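Local coordinates for protein CutA1 (Shewanella, PDB 3AHP) that probably serves in tolerance of divalent metal ions and is a stable protein that assembles as a trimer, at the interface of chains A and B. Residues are numbered along the deposited sequence; one frame, centred on the assembly and turned at random. Chains: chain A/B, CutA1.

The three contacts are parts of one extended boundary between chains A and B in an assembly of three CutA1 copies. Contact 1 pairs A strand 41-46 with B strand 34-38. Its C-alpha centre lies about 13 Å from that of contact 2, and B:Lys62 and B:Tyr98 serve both. Contact 2 starts just after A:Glu85, on A strand 86-91, which also leads into contact 3. Contact 3 lies about 9 Å from contact 2, centre to centre, and shares B:Pro90 and B:Ile92 with it. Contacts 1 and 3 are about 20 Å apart. Two beta pairings are thus followed by an apolar end. Together they probably account for much of the trimer's cohesion.

Contact 1: the interface of chains A and B. Residues chain A 12, 41-45, 85; chain B 27, 33-37, 62, 98, 101.
Strand 41-46 of chain A pairs antiparallel with strand 34-38 of chain B, so the beta-sheet runs across the subunit boundary. A:Glu42 and B:Ile37 exchange two backbone hydrogen bonds. A:Ile44 and B:Val35 do the same. The bond from B:Ile37 N to A:Glu42 O is 2.7 Å and lies in the carbonyl plane. The return bond, from A:Glu42 N to B:Ile37 O, is nearly straight (172° at H), but its donor sits above the carbonyl plane.

A:Glu85 reaches into chain B beside this pairing. Its CA lies over the centre of the B:Tyr98 ring, 3.7 Å from the centroid. A:Glu85 CB meets B:Tyr98 CZ at 3.6 Å. A:Glu85 CG lies 3.6 Å from B:Tyr98 OH, the phenol oxygen. CG is anti to the backbone N (chi1 164°), and the chain stays extended beyond it, alongside the tyrosine. The glutamate and B:Lys62 side chains cross at about a right angle. CD lies against B:Lys62 CD. A:Glu85 OE2 forms a salt bridge of 2.8 Å with B:Lys62 NZ, which approaches from above the carboxylate plane. OE1 lies farther from NZ. Water 1 lies 2.8 Å from A:Glu85 OE2 and also bonds to B:Gln36 OE1. The lysine would probably favour a charged carboxylate.

The extended side chain of B:Gln36 crosses A:Val41. B:Gln36 CG meets A:Val41 CG1 at 3.3 Å. The site joins two subunits through a shared sheet, and its ion pair probably adds to the stability of the trimer.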
loop_
_atom_site.group_PDB
_atom_site.type_symbol
_atom_site.label_atom_id
_atom_site.label_comp_id
_atom_site.label_asym_id
_atom_site.label_seq_id
_atom_site.Cartn_x
_atom_site.Cartn_y
_atom_site.Cartn_z
ATOM N N THR A 12 -11.260 3.415 -0.031
ATOM C CA THR A 12 -11.604 3.822 1.309
ATOM C C THR A 12 -13.120 3.789 1.449
ATOM O O THR A 12 -13.823 4.182 0.542
ATOM C CB THR A 12 -11.017 5.223 1.564
ATOM O OG1 THR A 12 -9.677 5.090 2.063
ATOM C CG2 THR A 12 -11.841 5.996 2.525
ATOM N N VAL A 41 -8.336 4.689 9.789
ATOM C CA VAL A 41 -7.327 5.364 9.058
ATOM C C VAL A 41 -7.843 6.792 9.031
ATOM O O VAL A 41 -9.047 7.019 9.020
ATOM C CB VAL A 41 -7.245 4.747 7.657
ATOM C CG1 VAL A 41 -7.607 5.750 6.600
ATOM C CG2 VAL A 41 -5.902 4.100 7.429
ATOM N N GLU A 42 -6.949 7.744 9.229
ATOM C CA GLU A 42 -7.337 9.141 9.194
ATOM C C GLU A 42 -7.000 9.745 7.823
ATOM O O GLU A 42 -5.866 9.675 7.354
ATOM C CB GLU A 42 -6.660 9.879 10.338
ATOM C CG GLU A 42 -7.101 11.318 10.494
ATOM C CD GLU A 42 -7.767 11.587 11.828
ATOM O OE1 GLU A 42 -8.883 11.056 12.046
ATOM O OE2 GLU A 42 -7.198 12.369 12.625
ATOM N N SER A 43 -8.026 10.152 7.095
ATOM C CA SER A 43 -7.815 10.836 5.829
ATOM C C SER A 43 -7.868 12.343 6.025
ATOM O O SER A 43 -8.767 12.858 6.674
ATOM C CB SER A 43 -8.854 10.392 4.794
ATOM O OG SER A 43 -8.695 9.014 4.476
ATOM N N ILE A 44 -6.890 13.044 5.470
ATOM C CA ILE A 44 -6.826 14.495 5.587
ATOM C C ILE A 44 -6.813 15.100 4.194
ATOM O O ILE A 44 -6.015 14.704 3.349
ATOM C CB ILE A 44 -5.568 14.928 6.370
ATOM C CG1 ILE A 44 -5.479 14.162 7.688
ATOM C CG2 ILE A 44 -5.533 16.423 6.589
ATOM C CD1 ILE A 44 -4.790 14.904 8.775
ATOM N N TYR A 45 -7.736 16.029 3.957
ATOM C CA TYR A 45 -8.036 16.533 2.612
ATOM C C TYR A 45 -8.721 17.910 2.683
ATOM O O TYR A 45 -9.195 18.318 3.748
ATOM C CB TYR A 45 -8.921 15.530 1.851
ATOM C CG TYR A 45 -10.284 15.314 2.484
ATOM C CD1 TYR A 45 -11.384 16.062 2.078
ATOM C CD2 TYR A 45 -10.462 14.396 3.518
ATOM C CE1 TYR A 45 -12.620 15.902 2.673
ATOM C CE2 TYR A 45 -11.700 14.227 4.122
ATOM C CZ TYR A 45 -12.775 14.991 3.695
ATOM O OH TYR A 45 -14.012 14.846 4.275
ATOM N N GLU A 85 -12.314 7.657 -3.032
ATOM C CA GLU A 85 -10.936 7.366 -3.381
ATOM C C GLU A 85 -10.855 5.962 -3.970
ATOM O O GLU A 85 -11.422 5.004 -3.440
ATOM C CB GLU A 85 -10.019 7.532 -2.168
ATOM C CG GLU A 85 -8.637 6.901 -2.273
ATOM C CD GLU A 85 -7.838 7.018 -0.964
ATOM O OE1 GLU A 85 -8.133 7.929 -0.152
ATOM O OE2 GLU A 85 -6.898 6.217 -0.761
ATOM N N VAL B 27 -1.427 19.249 3.008
ATOM C CA VAL B 27 -2.751 19.575 2.521
ATOM C C VAL B 27 -3.017 21.071 2.430
ATOM O O VAL B 27 -3.416 21.552 1.380
ATOM C CB VAL B 27 -3.882 18.745 3.195
ATOM C CG1 VAL B 27 -5.231 19.430 3.075
ATOM C CG2 VAL B 27 -3.962 17.382 2.543
ATOM N N ALA B 33 -3.603 16.333 -2.527
ATOM C CA ALA B 33 -5.050 16.475 -2.419
ATOM C C ALA B 33 -5.502 15.804 -1.150
ATOM O O ALA B 33 -6.358 16.336 -0.435
ATOM C CB ALA B 33 -5.753 15.863 -3.622
ATOM N N CYS B 34 -4.882 14.660 -0.853
ATOM C CA CYS B 34 -5.279 13.839 0.282
ATOM C C CYS B 34 -4.133 13.036 0.875
ATOM O O CYS B 34 -3.290 12.476 0.148
ATOM C CB CYS B 34 -6.400 12.881 -0.094
ATOM S SG CYS B 34 -6.769 11.706 1.227
ATOM N N VAL B 35 -4.178 12.918 2.203
ATOM C CA VAL B 35 -3.178 12.188 2.954
ATOM C C VAL B 35 -3.817 11.286 4.001
ATOM O O VAL B 35 -4.673 11.710 4.777
ATOM C CB VAL B 35 -2.151 13.138 3.634
ATOM C CG1 VAL B 35 -1.227 12.353 4.549
ATOM C CG2 VAL B 35 -1.348 13.891 2.598
ATOM N N GLN B 36 -3.331 10.056 4.068
ATOM C CA GLN B 36 -3.914 9.036 4.931
ATOM C C GLN B 36 -2.900 8.657 5.993
ATOM O O GLN B 36 -1.755 8.345 5.688
ATOM C CB GLN B 36 -4.289 7.816 4.083
ATOM C CG GLN B 36 -5.033 6.697 4.800
ATOM C CD GLN B 36 -5.219 5.462 3.909
ATOM O OE1 GLN B 36 -5.939 5.503 2.912
ATOM N NE2 GLN B 36 -4.508 4.383 4.233
ATOM N N ILE B 37 -3.308 8.773 7.246
ATOM C CA ILE B 37 -2.492 8.344 8.357
ATOM C C ILE B 37 -3.117 7.114 8.968
ATOM O O ILE B 37 -4.209 7.184 9.528
ATOM C CB ILE B 37 -2.439 9.418 9.457
ATOM C CG1 ILE B 37 -1.972 10.768 8.897
ATOM C CG2 ILE B 37 -1.603 8.930 10.646
ATOM C CD1 ILE B 37 -2.158 11.942 9.888
ATOM N N LYS B 62 -1.431 11.034 -1.818
ATOM C CA LYS B 62 -1.854 10.973 -3.197
ATOM C C LYS B 62 -1.701 12.322 -3.854
ATOM O O LYS B 62 -2.161 13.339 -3.323
ATOM C CB LYS B 62 -3.277 10.429 -3.320
ATOM C CG LYS B 62 -3.405 8.990 -2.835
ATOM C CD LYS B 62 -4.669 8.794 -2.029
ATOM C CE LYS B 62 -4.412 8.836 -0.536
ATOM N NZ LYS B 62 -4.549 7.462 0.051
ATOM N N TYR B 98 -12.087 11.153 -9.392
ATOM C CA TYR B 98 -11.126 11.243 -8.316
ATOM C C TYR B 98 -9.773 11.697 -8.772
ATOM O O TYR B 98 -9.143 12.460 -8.129
ATOM C CB TYR B 98 -11.001 9.939 -7.553
ATOM C CG TYR B 98 -10.129 10.041 -6.332
ATOM C CD1 TYR B 98 -8.903 9.501 -6.305
ATOM C CD2 TYR B 98 -10.554 10.677 -5.221
ATOM C CE1 TYR B 98 -8.130 9.611 -5.220
ATOM C CE2 TYR B 98 -9.801 10.765 -4.148
ATOM C CZ TYR B 98 -8.581 10.244 -4.140
ATOM O OH TYR B 98 -7.817 10.336 -3.038
ATOM N N TRP B 101 -9.923 15.284 -9.436
ATOM C CA TRP B 101 -9.931 16.075 -8.215
ATOM C C TRP B 101 -8.530 16.327 -7.699
ATOM O O TRP B 101 -8.212 17.445 -7.285
ATOM C CB TRP B 101 -10.742 15.374 -7.136
ATOM C CG TRP B 101 -10.663 16.022 -5.783
ATOM C CD1 TRP B 101 -11.155 17.243 -5.432
ATOM C CD2 TRP B 101 -10.150 15.436 -4.581
ATOM N NE1 TRP B 101 -10.966 17.464 -4.086
ATOM C CE2 TRP B 101 -10.348 16.371 -3.542
ATOM C CE3 TRP B 101 -9.550 14.206 -4.278
ATOM C CZ2 TRP B 101 -9.973 16.115 -2.222
ATOM C CZ3 TRP B 101 -9.145 13.967 -2.976
ATOM C CH2 TRP B 101 -9.358 14.920 -1.962
HETATM O O HOH W 1 -6.669 3.725 0.514
#

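Contact 2: the interface of chains A and B. Residues chain A 68, 72, 86-88; chain B 8, 62, 90-95, 98-99.
A:Ile87 and A:Ala88, on strand 86-91, bury the largest areas here, 74 and 57 Å². They run antiparallel to B:Gly93 and B:Gly94 of the short strand 93-94. B:Phe95 N donates to A:Phe86 O at 3.3 Å, from above the carbonyl plane.

The side chain of A:Ile87 points into an apolar group from chain B. Its CG1 takes the crowded position between the backbone N and the carbonyl carbon (chi1 60°). This sends CD1 between B:Ile91 and B:Leu8. A:Ile87 CD1 touches B:Ile91 CD1 at 3.7 Å and B:Leu8 CD2 at 3.8 Å, and the side chains cross at about right angles. The other branch, A:Ile87 CG2, meets CE1 at the rim of the B:Tyr98 ring at 3.9 Å. B:Leu99 CD2 also lies near this methyl.

A:Ala88 is held through both its backbone polar groups. A:Ala88 N donates to B:Gly93 O over 2.7 Å, almost straight at the hydrogen (169°) but well above the carbonyl plane. A:Ala88 O accepts from B:Ile92 N at 3.0 Å. The methyl CB rests against B:Gly93 CA, where the glycine has no side chain to intervene.

B:Gly94 buries 42 Å² and faces the phenol end of A:Tyr68. The A:Glu72 side chain crosses that of B:Phe95 at about a right angle, carboxylate and ring planes 78° apart. Within chain A, A:Tyr68 OH gives a hydrogen bond of 2.8 Å to A:Glu72 OE2, meeting that oxygen from above the carboxylate plane.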
loop_
_atom_site.group_PDB
_atom_site.type_symbol
_atom_site.label_atom_id
_atom_site.label_comp_id
_atom_site.label_asym_id
_atom_site.label_seq_id
_atom_site.Cartn_x
_atom_site.Cartn_y
_atom_site.Cartn_z
ATOM N N TYR A 68 -11.149 -4.674 -14.274
ATOM C CA TYR A 68 -11.126 -3.371 -13.596
ATOM C C TYR A 68 -12.406 -2.525 -13.768
ATOM O O TYR A 68 -12.903 -1.933 -12.798
ATOM C CB TYR A 68 -9.891 -2.542 -13.983
ATOM C CG TYR A 68 -9.972 -1.102 -13.496
ATOM C CD1 TYR A 68 -9.445 -0.737 -12.260
ATOM C CD2 TYR A 68 -10.671 -0.135 -14.224
ATOM C CE1 TYR A 68 -9.588 0.547 -11.780
ATOM C CE2 TYR A 68 -10.785 1.161 -13.758
ATOM C CZ TYR A 68 -10.243 1.487 -12.534
ATOM O OH TYR A 68 -10.393 2.745 -12.037
ATOM N N GLU A 72 -14.430 -1.201 -10.634
ATOM C CA GLU A 72 -14.689 0.218 -10.502
ATOM C C GLU A 72 -16.181 0.545 -10.300
ATOM O O GLU A 72 -16.560 1.072 -9.260
ATOM C CB GLU A 72 -14.103 0.982 -11.680
ATOM C CG GLU A 72 -14.030 2.453 -11.430
ATOM C CD GLU A 72 -13.884 3.224 -12.693
ATOM O OE1 GLU A 72 -14.839 3.199 -13.490
ATOM O OE2 GLU A 72 -12.796 3.794 -12.920
ATOM N N PHE A 86 -10.249 5.877 -5.142
ATOM C CA PHE A 86 -10.183 4.631 -5.859
ATOM C C PHE A 86 -9.023 4.731 -6.829
ATOM O O PHE A 86 -9.048 5.558 -7.733
ATOM C CB PHE A 86 -11.504 4.391 -6.592
ATOM C CG PHE A 86 -11.667 3.001 -7.113
ATOM C CD1 PHE A 86 -12.110 1.972 -6.273
ATOM C CD2 PHE A 86 -11.388 2.714 -8.441
ATOM C CE1 PHE A 86 -12.311 0.674 -6.767
ATOM C CE2 PHE A 86 -11.557 1.420 -8.941
ATOM C CZ PHE A 86 -12.057 0.403 -8.108
ATOM N N ILE A 87 -7.937 4.024 -6.544
ATOM C CA ILE A 87 -6.744 4.154 -7.370
ATOM C C ILE A 87 -6.110 2.807 -7.699
ATOM O O ILE A 87 -6.149 1.874 -6.904
ATOM C CB ILE A 87 -5.703 5.123 -6.763
ATOM C CG1 ILE A 87 -5.252 4.631 -5.396
ATOM C CG2 ILE A 87 -6.278 6.528 -6.644
ATOM C CD1 ILE A 87 -3.964 5.258 -4.931
ATOM N N ALA A 88 -5.590 2.692 -8.911
ATOM C CA ALA A 88 -4.963 1.461 -9.340
ATOM C C ALA A 88 -3.436 1.529 -9.316
ATOM O O ALA A 88 -2.830 2.469 -9.811
ATOM C CB ALA A 88 -5.457 1.079 -10.730
ATOM N N LEU B 8 1.283 7.414 -5.904
ATOM C CA LEU B 8 1.051 7.048 -4.517
ATOM C C LEU B 8 2.373 6.977 -3.760
ATOM O O LEU B 8 3.260 6.220 -4.117
ATOM C CB LEU B 8 0.333 5.702 -4.466
ATOM C CG LEU B 8 -0.184 5.185 -3.128
ATOM C CD1 LEU B 8 -1.111 6.189 -2.517
ATOM C CD2 LEU B 8 -0.852 3.815 -3.304
ATOM N N LYS B 62 -1.431 11.034 -1.818
ATOM C CA LYS B 62 -1.854 10.973 -3.197
ATOM C C LYS B 62 -1.701 12.322 -3.854
ATOM O O LYS B 62 -2.161 13.339 -3.323
ATOM C CB LYS B 62 -3.277 10.429 -3.320
ATOM C CG LYS B 62 -3.405 8.990 -2.835
ATOM C CD LYS B 62 -4.669 8.794 -2.029
ATOM C CE LYS B 62 -4.412 8.836 -0.536
ATOM N NZ LYS B 62 -4.549 7.462 0.051
ATOM N N PRO B 90 3.667 4.075 -8.822
ATOM C CA PRO B 90 2.881 4.749 -9.854
ATOM C C PRO B 90 1.395 4.410 -9.767
ATOM O O PRO B 90 1.033 3.245 -9.560
ATOM C CB PRO B 90 3.462 4.178 -11.139
ATOM C CG PRO B 90 3.848 2.780 -10.752
ATOM C CD PRO B 90 4.339 2.870 -9.337
ATOM N N ILE B 91 0.546 5.428 -9.861
ATOM C CA ILE B 91 -0.871 5.207 -10.093
ATOM C C ILE B 91 -1.100 5.106 -11.593
ATOM O O ILE B 91 -0.815 6.048 -12.318
ATOM C CB ILE B 91 -1.717 6.363 -9.556
ATOM C CG1 ILE B 91 -1.773 6.326 -8.029
ATOM C CG2 ILE B 91 -3.118 6.289 -10.136
ATOM C CD1 ILE B 91 -2.374 7.574 -7.401
ATOM N N ILE B 92 -1.589 3.964 -12.067
ATOM C CA ILE B 92 -1.865 3.820 -13.495
ATOM C C ILE B 92 -3.355 3.810 -13.828
ATOM O O ILE B 92 -3.733 3.582 -14.972
ATOM C CB ILE B 92 -1.171 2.587 -14.115
ATOM C CG1 ILE B 92 -1.826 1.297 -13.618
ATOM C CG2 ILE B 92 0.323 2.603 -13.828
ATOM C CD1 ILE B 92 -0.935 0.071 -13.700
ATOM N N GLY B 93 -4.205 4.067 -12.842
ATOM C CA GLY B 93 -5.635 3.980 -13.069
ATOM C C GLY B 93 -6.420 4.437 -11.868
ATOM O O GLY B 93 -5.877 4.560 -10.770
ATOM N N GLY B 94 -7.704 4.692 -12.080
ATOM C CA GLY B 94 -8.667 4.764 -11.004
ATOM C C GLY B 94 -9.898 5.527 -11.435
ATOM O O GLY B 94 -10.035 5.898 -12.600
ATOM N N PHE B 95 -10.777 5.812 -10.484
ATOM C CA PHE B 95 -11.978 6.563 -10.792
ATOM C C PHE B 95 -11.632 7.917 -11.383
ATOM O O PHE B 95 -11.140 8.788 -10.678
ATOM C CB PHE B 95 -12.867 6.726 -9.558
ATOM C CG PHE B 95 -14.258 7.178 -9.881
ATOM C CD1 PHE B 95 -14.920 6.685 -11.004
ATOM C CD2 PHE B 95 -14.893 8.132 -9.103
ATOM C CE1 PHE B 95 -16.192 7.134 -11.343
ATOM C CE2 PHE B 95 -16.175 8.567 -9.419
ATOM C CZ PHE B 95 -16.832 8.052 -10.538
ATOM N N TYR B 98 -12.087 11.153 -9.392
ATOM C CA TYR B 98 -11.126 11.243 -8.316
ATOM C C TYR B 98 -9.773 11.697 -8.772
ATOM O O TYR B 98 -9.143 12.460 -8.129
ATOM C CB TYR B 98 -11.001 9.939 -7.553
ATOM C CG TYR B 98 -10.129 10.041 -6.332
ATOM C CD1 TYR B 98 -8.903 9.501 -6.305
ATOM C CD2 TYR B 98 -10.554 10.677 -5.221
ATOM C CE1 TYR B 98 -8.130 9.611 -5.220
ATOM C CE2 TYR B 98 -9.801 10.765 -4.148
ATOM C CZ TYR B 98 -8.581 10.244 -4.140
ATOM O OH TYR B 98 -7.817 10.336 -3.038
ATOM N N LEU B 99 -9.339 11.250 -9.918
ATOM C CA LEU B 99 -8.048 11.602 -10.370
ATOM C C LEU B 99 -8.005 13.024 -10.839
ATOM O O LEU B 99 -7.061 13.730 -10.603
ATOM C CB LEU B 99 -7.604 10.638 -11.447
ATOM C CG LEU B 99 -7.629 9.137 -11.194
ATOM C CD1 LEU B 99 -7.155 8.409 -12.379
ATOM C CD2 LEU B 99 -6.842 8.729 -10.017
#

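Contact 3: the interface of chains A and B. Residues chain A 3-4, 7, 89-90; chain B 2, 89-90, 92.
The end of strand 86-91 of chain A, the start of its strand 6-13 and its N-terminal loop meet strand 86-91 of chain B, the loop residue B:Ile92 and the N-terminal segment of B. The contact is mainly apolar.

B:Ile92 is the main intruder and buries 63 Å². Its CG1 stands in the crowded position between the backbone N and the carbonyl carbon (chi1 70°). The end methyl CD1 therefore reaches a group of chain A side chains. B:Ile92 CD1 touches A:Pro90 CB at 3.7 Å, and the two side chains cross obliquely. B:Ile92 CD1 and A:Pro4 CG meet tip to tip, also at 3.7 Å. From strand 6-13, A:Leu7 CD2 comes obliquely to B:Ile92 CD1 at 3.9 Å.

A:Pro90 also packs on its counterpart. A:Pro90 CG lies 3.8 Å from B:Pro90 CG, and the rings cross obliquely. A:Pro90 CD lies 3.4 Å from the carbonyl O of B:Pro90. An alanine here would remove CG and CD and would probably loosen the packing against both B:Pro90 and B:Ile92.

Polar contact is slight. A:Thr89 OG1 gives a weak hydrogen bond of 3.4 Å to B:Pro90 O. The N-terminal residues A:Lys3 and B:Tyr2 also bury surface but are poorly ordered, so their detailed positions carry little weight. The site brings the strand ends of two subunits together and probably helps to hold neighbouring subunits of the trimer together by apolar contact.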
loop_
_atom_site.group_PDB
_atom_site.type_symbol
_atom_site.label_atom_id
_atom_site.label_comp_id
_atom_site.label_asym_id
_atom_site.label_seq_id
_atom_site.Cartn_x
_atom_site.Cartn_y
_atom_site.Cartn_z
ATOM N N LYS A 3 1.834 -2.884 -19.823
ATOM C CA LYS A 3 0.564 -2.782 -19.049
ATOM C C LYS A 3 0.204 -4.104 -18.361
ATOM O O LYS A 3 0.087 -5.126 -19.013
ATOM C CB LYS A 3 -0.578 -2.287 -19.953
ATOM C CG LYS A 3 -0.380 -0.842 -20.460
ATOM C CD LYS A 3 0.533 -0.014 -19.518
ATOM C CE LYS A 3 -0.194 1.175 -18.877
ATOM N NZ LYS A 3 -1.310 0.760 -17.976
ATOM N N PRO A 4 0.042 -4.081 -17.033
ATOM C CA PRO A 4 0.091 -5.287 -16.200
ATOM C C PRO A 4 -1.080 -6.250 -16.409
ATOM O O PRO A 4 -2.190 -5.821 -16.733
ATOM C CB PRO A 4 0.043 -4.726 -14.786
ATOM C CG PRO A 4 -0.688 -3.457 -14.913
ATOM C CD PRO A 4 -0.427 -2.907 -16.278
ATOM N N LEU A 7 -3.669 -5.972 -10.943
ATOM C CA LEU A 7 -3.669 -4.698 -10.231
ATOM C C LEU A 7 -3.840 -4.834 -8.726
ATOM O O LEU A 7 -4.503 -5.759 -8.229
ATOM C CB LEU A 7 -4.742 -3.755 -10.775
ATOM C CG LEU A 7 -4.672 -3.379 -12.248
ATOM C CD1 LEU A 7 -5.821 -2.450 -12.607
ATOM C CD2 LEU A 7 -3.313 -2.792 -12.630
ATOM N N THR A 89 -2.848 0.442 -8.851
ATOM C CA THR A 89 -1.411 0.252 -8.812
ATOM C C THR A 89 -1.018 -1.079 -9.505
ATOM O O THR A 89 -1.736 -2.089 -9.403
ATOM C CB THR A 89 -0.956 0.279 -7.352
ATOM O OG1 THR A 89 -0.461 1.585 -7.042
ATOM C CG2 THR A 89 0.102 -0.751 -7.072
ATOM N N PRO A 90 0.106 -1.079 -10.240
ATOM C CA PRO A 90 0.493 -2.288 -10.958
ATOM C C PRO A 90 1.017 -3.380 -10.021
ATOM O O PRO A 90 1.813 -3.106 -9.114
ATOM C CB PRO A 90 1.621 -1.805 -11.884
ATOM C CG PRO A 90 1.975 -0.408 -11.454
ATOM C CD PRO A 90 1.193 -0.091 -10.213
ATOM N N TYR B 2 7.838 3.435 -16.596
ATOM C CA TYR B 2 6.613 4.227 -16.281
ATOM C C TYR B 2 6.947 5.714 -16.183
ATOM O O TYR B 2 8.012 6.082 -15.681
ATOM C CB TYR B 2 5.983 3.746 -14.964
ATOM C CG TYR B 2 5.247 2.423 -15.067
ATOM C CD1 TYR B 2 5.682 1.299 -14.355
ATOM C CD2 TYR B 2 4.123 2.292 -15.887
ATOM C CE1 TYR B 2 5.022 0.074 -14.465
ATOM C CE2 TYR B 2 3.454 1.071 -16.008
ATOM C CZ TYR B 2 3.909 -0.027 -15.292
ATOM O OH TYR B 2 3.248 -1.218 -15.408
ATOM N N THR B 89 5.137 4.896 -5.579
ATOM C CA THR B 89 4.697 3.935 -6.585
ATOM C C THR B 89 3.735 4.591 -7.582
ATOM O O THR B 89 3.063 5.562 -7.248
ATOM C CB THR B 89 4.017 2.734 -5.922
ATOM O OG1 THR B 89 2.715 3.112 -5.469
ATOM C CG2 THR B 89 4.840 2.258 -4.719
ATOM N N PRO B 90 3.667 4.075 -8.822
ATOM C CA PRO B 90 2.881 4.749 -9.854
ATOM C C PRO B 90 1.395 4.410 -9.767
ATOM O O PRO B 90 1.033 3.245 -9.560
ATOM C CB PRO B 90 3.462 4.178 -11.139
ATOM C CG PRO B 90 3.848 2.780 -10.752
ATOM C CD PRO B 90 4.339 2.870 -9.337
ATOM N N ILE B 92 -1.589 3.964 -12.067
ATOM C CA ILE B 92 -1.865 3.820 -13.495
ATOM C C ILE B 92 -3.355 3.810 -13.828
ATOM O O ILE B 92 -3.733 3.582 -14.972
ATOM C CB ILE B 92 -1.171 2.587 -14.115
ATOM C CG1 ILE B 92 -1.826 1.297 -13.618
ATOM C CG2 ILE B 92 0.323 2.603 -13.828
ATOM C CD1 ILE B 92 -0.935 0.071 -13.700
#